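Local coordinates for beta-galactosidase (Trichoderma reesei, PDB 3OG2), which probably hydrolyses terminal non-reducing beta-D-galactose residues of beta-D-galactosides, as a secreted family 35 glycoside hydrolase, at residues Leu139-Ala143 with Asn192-Met196; Ala507-Lys511 with Val539-Gly543; Lys661-Val665 with Ser872-Leu876. All coordinates share one frame; numbering follows the deposited sequence.

Interaction 1. Residues Leu139-Ala143 with Asn192-Met196; sequences LRTDA and NKPYM
The Tyr195 ring lies against the backbone of Arg140 and Thr141. Over one face sits Arg140 O, 3.4 Å above the ring plane and displaced toward the rim, and Tyr195 CD1 comes within 3.3 Å of Thr141 C. The phenol end reaches Arg140, with Tyr195 OH 3.4 Å from Arg140 CA. Tyr181, Tyr146 and Leu147 pack against the same tyrosine from elsewhere in the barrel domain.

The other two flat groups are the Asp142 carboxylate and the Asn192 amide, turned almost perpendicular (86°). Asn192 ND2 donates to Asp142 OD1 over 2.9 Å, arriving from above the carboxylate plane. With CG between its own N and carbonyl carbon (chi1 53°), the Asp142 carboxylate is swung across to the start of helix 193-205. There Asp142 OD2 also touches Pro194 CB at 3.7 Å. A water donates to Asn192 OD1 at 2.8 Å; its approach to Asp142 OD2 is unusually short, so a water bridge between the two side chains is doubtful. Asn192 OD1 is busy besides: as N-cap it accepts from Tyr195 N at 3.1 Å. Behind, Thr141 OG1 accepts from Ala143 N, an ST turn leading into helix 144-163, and also pairs with Lys138 O.

Arg140 and Tyr195 share Glu178, one carboxylate oxygen in a salt bridge with Arg140 NH2, the other bonded to Tyr195 OH. The Arg140 side chain comes within about 5 Å of those of Asn179 and Glu180, which bind galactose, so the contact borders the active site. With the Asn192 amide donating to it and the N-terminal ends of two helices close by, the Asp142 carboxylate is probably favoured in its charged form, while Glu178 ties the loop and the helix to a common acid.

Interaction 2. Residues Ala507-Lys511 with Val539-Gly543; sequences AKAKK and VVQLG
Lys510 and Gln541 form the hydrogen-bonded pair of an antiparallel ladder in which strand 510-513, the outermost of a five-stranded mixed sheet in domain 2, runs along strand 538-542. Lys510 N donates to Gln541 O at 2.9 Å and Gln541 N returns a bond to Lys510 O at 2.8 Å. Lys511 and Val540 follow as the non-hydrogen-bonded pair.

The side chains sort themselves by face. Lys510 and Gln541 share one, both with CG anti to the backbone N (chi1 -171° and 178°). They run side by side only at the root, Lys510 CB lying 4.4 Å from Gln541 CB; beyond that, the lysine chain bends at its last torsion and leads off from the neighbouring strand. The other face carries Lys511 and Val540, and Val540 CG1 lies 3.5 Å from Lys510 O. Ile519 of strand 518-521 touches both side chains, so this face probably meets the eight-stranded sheet to which that strand belongs; the same isoleucine also reaches Ala509. Lys511 stays extended and delivers its NZ to Val517 O.

Leu542 is the tight spot. Its CG is anti to the carbonyl carbon (chi1 -49°), and the methyl CD2 is carried back toward the edge strand, where Leu542 CD2 comes within 3.3 Å of Ala509 CB, closer than carbons usually sit.

Past the last backbone bond a water takes over the ladder, donating to Lys508 O and, at longer range, to Gln541 O, and accepting from Gly543 N. Gly543 turns with a positive phi that favours glycine. The extended Gln541 side chain reaches that turn, placing Gln541 NE2 2.8 Å from Gly543 O, nearly in line with the carbonyl bond.

Interaction 3. Residues Lys661-Val665 with Ser872-Leu876; sequences KWYKV and SSSPL
Trp662 and Pro875 make the apolar part of this contact, a CH-pi interaction: Pro875 CD sits over the indole face, 3.7 Å from the centroid of the five-membered ring of Trp662 and 20° off its normal. The indole is kept in place by its NE1 bond to Leu657 O and by Tyr887, Ala889, Ile956 and Val958 of the neighbouring strands. Lys664 packs chiefly through its root, Lys664 CB lying 3.8 Å from Ser873 CB.

The polar part is one bond. Ser873 OG, turned between its own N and carbonyl carbon (chi1 52°), donates to Trp662 O at 2.7 Å from above the carbonyl plane, and also pairs with Gly865 N. Two successive ST turns shape the serine loop: Ser872 OG accepts from Ser874 N, and Ser874 OG from Leu876 N at 3.0 Å.

Replacing Trp662 by alanine is likely to leave Pro875 CD without its aromatic partner and to open a gap beside Tyr887.

Ser873 O, pressed to 3.2 Å from Trp662 CB, is buried without a partner in the model, a polar cost that the hydroxyl bond and indole packing presumably repay in fastening the loop to segment 661-665.

In the fold
The three contacts are far apart, with centres 53 to 72 Å from one another, and they join different elements: interaction 1 a loop and a helix start in the catalytic TIM barrel, interaction 2 two neighbouring strands of domain 2, interaction 3 an edge-strand region and a distant loop of a C-terminal beta domain. All are partly buried. Exposed residues are most numerous in interaction 2, where lysines line a sheet edge and backbone bonds do the work. Interaction 3 has none among its touching residues and depends on indole packing plus a serine hydroxyl. Interaction 1, beside the galactose site, alone pairs a carboxylate with a capping amide.

Interaction 1. Residues Leu139-Ala143 with Asn192-Met196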
loop_
_atom_site.group_PDB
_atom_site.type_symbol
_atom_site.label_atom_id
_atom_site.label_comp_id
_atom_site.label_asym_id
_atom_site.label_seq_id
_atom_site.Cartn_x
_atom_site.Cartn_y
_atom_site.Cartn_z
ATOM N N LEU A 139 18.818 18.299 5.976
ATOM C CA LEU A 139 17.733 17.966 5.067
ATOM C C LEU A 139 16.405 18.446 5.607
ATOM O O LEU A 139 16.206 18.497 6.847
ATOM C CB LEU A 139 17.687 16.436 4.832
ATOM C CG LEU A 139 19.037 15.826 4.442
ATOM C CD1 LEU A 139 18.945 14.313 4.333
ATOM C CD2 LEU A 139 19.648 16.438 3.187
ATOM N N ARG A 140 15.473 18.809 4.716
ATOM C CA ARG A 140 14.134 19.269 5.085
ATOM C C ARG A 140 14.239 20.567 5.885
ATOM O O ARG A 140 13.408 20.836 6.749
ATOM C CB ARG A 140 13.311 18.242 5.883
ATOM C CG ARG A 140 13.204 16.909 5.094
ATOM C CD ARG A 140 12.495 15.846 5.903
ATOM N NE ARG A 140 11.056 16.221 6.036
ATOM C CZ ARG A 140 10.259 15.665 6.966
ATOM N NH1 ARG A 140 10.753 14.758 7.824
ATOM N NH2 ARG A 140 9.004 16.055 7.019
ATOM N N THR A 141 15.228 21.383 5.541
ATOM C CA THR A 141 15.314 22.766 6.049
ATOM C C THR A 141 15.571 23.698 4.884
ATOM O O THR A 141 15.766 23.224 3.752
ATOM C CB THR A 141 16.441 22.938 7.065
ATOM O OG1 THR A 141 17.714 22.931 6.401
ATOM C CG2 THR A 141 16.415 21.861 8.145
ATOM N N ASP A 142 15.629 25.006 5.171
ATOM C CA ASP A 142 15.965 25.886 4.019
ATOM C C ASP A 142 17.467 26.050 3.820
ATOM O O ASP A 142 17.831 27.008 3.116
ATOM C CB ASP A 142 15.223 27.218 4.098
ATOM C CG ASP A 142 15.417 27.929 5.423
ATOM O OD1 ASP A 142 15.875 27.324 6.390
ATOM O OD2 ASP A 142 15.064 29.142 5.389
ATOM N N ALA A 143 18.293 25.132 4.275
ATOM C CA ALA A 143 19.706 25.099 3.884
ATOM C C ALA A 143 19.701 25.097 2.364
ATOM O O ALA A 143 19.013 24.232 1.756
ATOM C CB ALA A 143 20.454 23.878 4.403
ATOM N N ASN A 192 9.575 25.812 10.353
ATOM C CA ASN A 192 10.409 26.748 9.577
ATOM C C ASN A 192 9.546 27.294 8.442
ATOM O O ASN A 192 9.386 26.638 7.402
ATOM C CB ASN A 192 11.668 26.008 9.132
ATOM C CG ASN A 192 12.626 26.892 8.347
ATOM O OD1 ASN A 192 12.253 27.907 7.761
ATOM N ND2 ASN A 192 13.875 26.493 8.389
ATOM N N LYS A 193 8.868 28.433 8.675
ATOM C CA LYS A 193 7.905 28.912 7.683
ATOM C C LYS A 193 8.544 29.303 6.339
ATOM O O LYS A 193 7.913 29.000 5.314
ATOM C CB LYS A 193 7.056 29.998 8.291
ATOM C CG LYS A 193 6.240 29.489 9.493
ATOM C CD LYS A 193 5.277 30.506 10.002
ATOM C CE LYS A 193 4.458 29.988 11.182
ATOM N NZ LYS A 193 3.484 31.010 11.700
ATOM N N PRO A 194 9.719 29.900 6.282
ATOM C CA PRO A 194 10.353 30.089 4.995
ATOM C C PRO A 194 10.577 28.770 4.273
ATOM O O PRO A 194 10.373 28.704 3.041
ATOM C CB PRO A 194 11.710 30.777 5.346
ATOM C CG PRO A 194 11.327 31.574 6.585
ATOM C CD PRO A 194 10.490 30.580 7.370
ATOM N N TYR A 195 10.979 27.715 4.969
ATOM C CA TYR A 195 11.139 26.401 4.340
ATOM C C TYR A 195 9.822 25.914 3.769
ATOM O O TYR A 195 9.704 25.526 2.590
ATOM C CB TYR A 195 11.720 25.397 5.352
ATOM C CG TYR A 195 11.635 23.991 4.808
ATOM C CD1 TYR A 195 12.424 23.615 3.741
ATOM C CD2 TYR A 195 10.753 23.050 5.356
ATOM C CE1 TYR A 195 12.336 22.318 3.233
ATOM C CE2 TYR A 195 10.658 21.778 4.852
ATOM C CZ TYR A 195 11.456 21.420 3.781
ATOM O OH TYR A 195 11.404 20.136 3.253
ATOM N N MET A 196 8.784 25.985 4.601
ATOM C CA MET A 196 7.467 25.493 4.155
ATOM C C MET A 196 6.980 26.232 2.932
ATOM O O MET A 196 6.413 25.665 2.002
ATOM C CB MET A 196 6.455 25.615 5.303
ATOM C CG MET A 196 6.777 24.788 6.531
ATOM S SD MET A 196 5.985 25.459 8.039
ATOM C CE MET A 196 4.376 24.814 7.736
HETATM O O HOH W 1 14.290 29.823 7.696
#

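Interaction 2. Residues Ala507-Lys511 with Val539-Gly543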
loop_
_atom_site.group_PDB
_atom_site.type_symbol
_atom_site.label_atom_id
_atom_site.label_comp_id
_atom_site.label_asym_id
_atom_site.label_seq_id
_atom_site.Cartn_x
_atom_site.Cartn_y
_atom_site.Cartn_z
ATOM N N ALA A 507 -53.608 1.470 -0.546
ATOM C CA ALA A 507 -52.331 0.772 -0.716
ATOM C C ALA A 507 -51.779 0.197 0.585
ATOM O O ALA A 507 -51.982 0.766 1.665
ATOM C CB ALA A 507 -51.319 1.726 -1.337
ATOM N N LYS A 508 -51.076 -0.936 0.517
ATOM C CA LYS A 508 -50.464 -1.485 1.720
ATOM C C LYS A 508 -49.161 -2.204 1.440
ATOM O O LYS A 508 -48.874 -2.519 0.290
ATOM C CB LYS A 508 -51.351 -2.554 2.357
ATOM C CG LYS A 508 -51.950 -3.418 1.253
ATOM C CD LYS A 508 -53.152 -4.178 1.815
ATOM C CE LYS A 508 -53.725 -5.161 0.805
ATOM N NZ LYS A 508 -53.294 -6.561 1.029
ATOM N N ALA A 509 -48.445 -2.452 2.530
ATOM C CA ALA A 509 -47.184 -3.150 2.380
ATOM C C ALA A 509 -47.370 -4.526 1.765
ATOM O O ALA A 509 -48.372 -5.189 2.022
ATOM C CB ALA A 509 -46.543 -3.257 3.762
ATOM N N LYS A 510 -46.375 -4.967 0.990
ATOM C CA LYS A 510 -46.408 -6.324 0.425
ATOM C C LYS A 510 -45.121 -7.053 0.792
ATOM O O LYS A 510 -44.043 -6.578 0.496
ATOM C CB LYS A 510 -46.610 -6.292 -1.094
ATOM C CG LYS A 510 -46.881 -7.654 -1.718
ATOM C CD LYS A 510 -47.221 -7.611 -3.200
ATOM C CE LYS A 510 -46.955 -8.933 -3.890
ATOM N NZ LYS A 510 -47.456 -10.093 -3.096
ATOM N N LYS A 511 -45.255 -8.202 1.436
ATOM C CA LYS A 511 -44.106 -9.031 1.765
ATOM C C LYS A 511 -43.734 -9.831 0.535
ATOM O O LYS A 511 -44.605 -10.537 0.047
ATOM C CB LYS A 511 -44.411 -9.991 2.909
ATOM C CG LYS A 511 -44.636 -9.296 4.234
ATOM C CD LYS A 511 -44.922 -10.280 5.373
ATOM C CE LYS A 511 -45.064 -9.443 6.642
ATOM N NZ LYS A 511 -45.339 -10.230 7.859
ATOM N N VAL A 539 -37.633 -9.236 1.974
ATOM C CA VAL A 539 -37.851 -8.172 0.997
ATOM C C VAL A 539 -39.294 -7.729 1.182
ATOM O O VAL A 539 -40.200 -8.563 1.190
ATOM C CB VAL A 539 -37.626 -8.621 -0.460
ATOM C CG1 VAL A 539 -37.861 -7.463 -1.456
ATOM C CG2 VAL A 539 -36.231 -9.188 -0.672
ATOM N N VAL A 540 -39.502 -6.430 1.292
ATOM C CA VAL A 540 -40.821 -5.836 1.410
ATOM C C VAL A 540 -40.952 -4.689 0.405
ATOM O O VAL A 540 -40.014 -3.907 0.210
ATOM C CB VAL A 540 -41.090 -5.306 2.845
ATOM C CG1 VAL A 540 -42.439 -4.568 2.907
ATOM C CG2 VAL A 540 -41.025 -6.452 3.841
ATOM N N GLN A 541 -42.115 -4.608 -0.222
ATOM C CA GLN A 541 -42.436 -3.522 -1.137
ATOM C C GLN A 541 -43.470 -2.590 -0.491
ATOM O O GLN A 541 -44.511 -3.049 -0.003
ATOM C CB GLN A 541 -43.011 -4.076 -2.438
ATOM C CG GLN A 541 -43.378 -2.909 -3.359
ATOM C CD GLN A 541 -43.832 -3.393 -4.712
ATOM O OE1 GLN A 541 -43.985 -4.605 -4.860
ATOM N NE2 GLN A 541 -44.051 -2.484 -5.666
ATOM N N LEU A 542 -43.162 -1.304 -0.444
ATOM C CA LEU A 542 -44.043 -0.257 0.048
ATOM C C LEU A 542 -44.289 0.741 -1.069
ATOM O O LEU A 542 -43.480 1.625 -1.346
ATOM C CB LEU A 542 -43.463 0.450 1.270
ATOM C CG LEU A 542 -42.930 -0.387 2.433
ATOM C CD1 LEU A 542 -42.297 0.516 3.482
ATOM C CD2 LEU A 542 -44.037 -1.237 3.031
ATOM N N GLY A 543 -45.406 0.662 -1.759
ATOM C CA GLY A 543 -45.560 1.522 -2.929
ATOM C C GLY A 543 -44.498 1.131 -3.940
ATOM O O GLY A 543 -44.337 -0.027 -4.315
HETATM O O HOH W 2 -47.081 -1.745 -1.469
#

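Interaction 3. Residues Lys661-Val665 with Ser872-Leu876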
loop_
_atom_site.group_PDB
_atom_site.type_symbol
_atom_site.label_atom_id
_atom_site.label_comp_id
_atom_site.label_asym_id
_atom_site.label_seq_id
_atom_site.Cartn_x
_atom_site.Cartn_y
_atom_site.Cartn_z
ATOM N N LYS A 661 16.474 -26.596 -15.405
ATOM C CA LYS A 661 17.905 -26.788 -15.725
ATOM C C LYS A 661 18.665 -25.582 -15.176
ATOM O O LYS A 661 18.689 -24.489 -15.780
ATOM C CB LYS A 661 18.077 -26.940 -17.229
ATOM C CG LYS A 661 19.486 -27.264 -17.609
ATOM C CD LYS A 661 19.637 -27.604 -19.090
ATOM C CE LYS A 661 21.093 -27.975 -19.343
ATOM N NZ LYS A 661 21.492 -27.830 -20.758
ATOM N N TRP A 662 19.229 -25.727 -14.004
ATOM C CA TRP A 662 19.913 -24.647 -13.300
ATOM C C TRP A 662 21.371 -24.508 -13.772
ATOM O O TRP A 662 22.064 -25.498 -13.935
ATOM C CB TRP A 662 19.946 -24.878 -11.787
ATOM C CG TRP A 662 18.581 -24.649 -11.179
ATOM C CD1 TRP A 662 17.665 -25.608 -10.866
ATOM C CD2 TRP A 662 17.984 -23.397 -10.825
ATOM N NE1 TRP A 662 16.528 -25.034 -10.331
ATOM C CE2 TRP A 662 16.691 -23.659 -10.291
ATOM C CE3 TRP A 662 18.431 -22.071 -10.920
ATOM C CZ2 TRP A 662 15.850 -22.640 -9.846
ATOM C CZ3 TRP A 662 17.610 -21.053 -10.480
ATOM C CH2 TRP A 662 16.340 -21.321 -9.951
ATOM N N TYR A 663 21.784 -23.258 -13.937
ATOM C CA TYR A 663 23.147 -22.911 -14.276
ATOM C C TYR A 663 23.717 -22.113 -13.120
ATOM O O TYR A 663 23.003 -21.326 -12.527
ATOM C CB TYR A 663 23.191 -22.057 -15.551
ATOM C CG TYR A 663 22.870 -22.878 -16.786
ATOM C CD1 TYR A 663 21.572 -23.141 -17.228
ATOM C CD2 TYR A 663 23.915 -23.407 -17.542
ATOM C CE1 TYR A 663 21.369 -23.904 -18.381
ATOM C CE2 TYR A 663 23.714 -24.158 -18.678
ATOM C CZ TYR A 663 22.429 -24.393 -19.084
ATOM O OH TYR A 663 22.282 -25.162 -20.217
ATOM N N LYS A 664 25.013 -22.271 -12.869
ATOM C CA LYS A 664 25.652 -21.588 -11.743
ATOM C C LYS A 664 26.854 -20.775 -12.181
ATOM O O LYS A 664 27.593 -21.214 -13.073
ATOM C CB LYS A 664 26.086 -22.670 -10.748
ATOM C CG LYS A 664 26.870 -22.169 -9.535
ATOM C CD LYS A 664 27.429 -23.347 -8.746
ATOM C CE LYS A 664 28.176 -22.893 -7.512
ATOM N NZ LYS A 664 29.322 -23.763 -7.137
ATOM N N VAL A 665 27.076 -19.655 -11.496
ATOM C CA VAL A 665 28.311 -18.893 -11.691
ATOM C C VAL A 665 28.820 -18.454 -10.317
ATOM O O VAL A 665 28.026 -18.069 -9.458
ATOM C CB VAL A 665 28.113 -17.744 -12.689
ATOM C CG1 VAL A 665 27.153 -16.676 -12.194
ATOM C CG2 VAL A 665 29.465 -17.078 -13.010
ATOM N N SER A 872 26.958 -30.356 -9.005
ATOM C CA SER A 872 25.634 -29.751 -9.120
ATOM C C SER A 872 25.663 -28.257 -9.323
ATOM O O SER A 872 26.420 -27.560 -8.674
ATOM C CB SER A 872 24.787 -29.983 -7.864
ATOM O OG SER A 872 23.617 -29.171 -7.979
ATOM N N SER A 873 24.810 -27.773 -10.190
ATOM C CA SER A 873 24.687 -26.344 -10.415
ATOM C C SER A 873 23.342 -25.851 -9.932
ATOM O O SER A 873 22.857 -24.849 -10.412
ATOM C CB SER A 873 24.875 -26.031 -11.904
ATOM O OG SER A 873 23.992 -26.868 -12.645
ATOM N N SER A 874 22.704 -26.523 -9.004
ATOM C CA SER A 874 21.412 -26.083 -8.479
ATOM C C SER A 874 21.499 -25.393 -7.130
ATOM O O SER A 874 22.303 -25.818 -6.270
ATOM C CB SER A 874 20.576 -27.381 -8.270
ATOM O OG SER A 874 19.393 -26.940 -7.602
ATOM N N PRO A 875 20.677 -24.392 -6.889
ATOM C CA PRO A 875 20.677 -23.727 -5.565
ATOM C C PRO A 875 20.227 -24.695 -4.471
ATOM O O PRO A 875 20.546 -24.472 -3.292
ATOM C CB PRO A 875 19.675 -22.589 -5.728
ATOM C CG PRO A 875 18.778 -23.061 -6.855
ATOM C CD PRO A 875 19.696 -23.811 -7.803
ATOM N N LEU A 876 19.520 -25.768 -4.832
ATOM C CA LEU A 876 19.115 -26.752 -3.836
ATOM C C LEU A 876 20.304 -27.540 -3.294
ATOM O O LEU A 876 20.196 -28.115 -2.183
ATOM C CB LEU A 876 18.123 -27.755 -4.427
ATOM C CG LEU A 876 16.681 -27.265 -4.658
ATOM C CD1 LEU A 876 16.043 -26.729 -3.390
ATOM C CD2 LEU A 876 16.564 -26.215 -5.738
#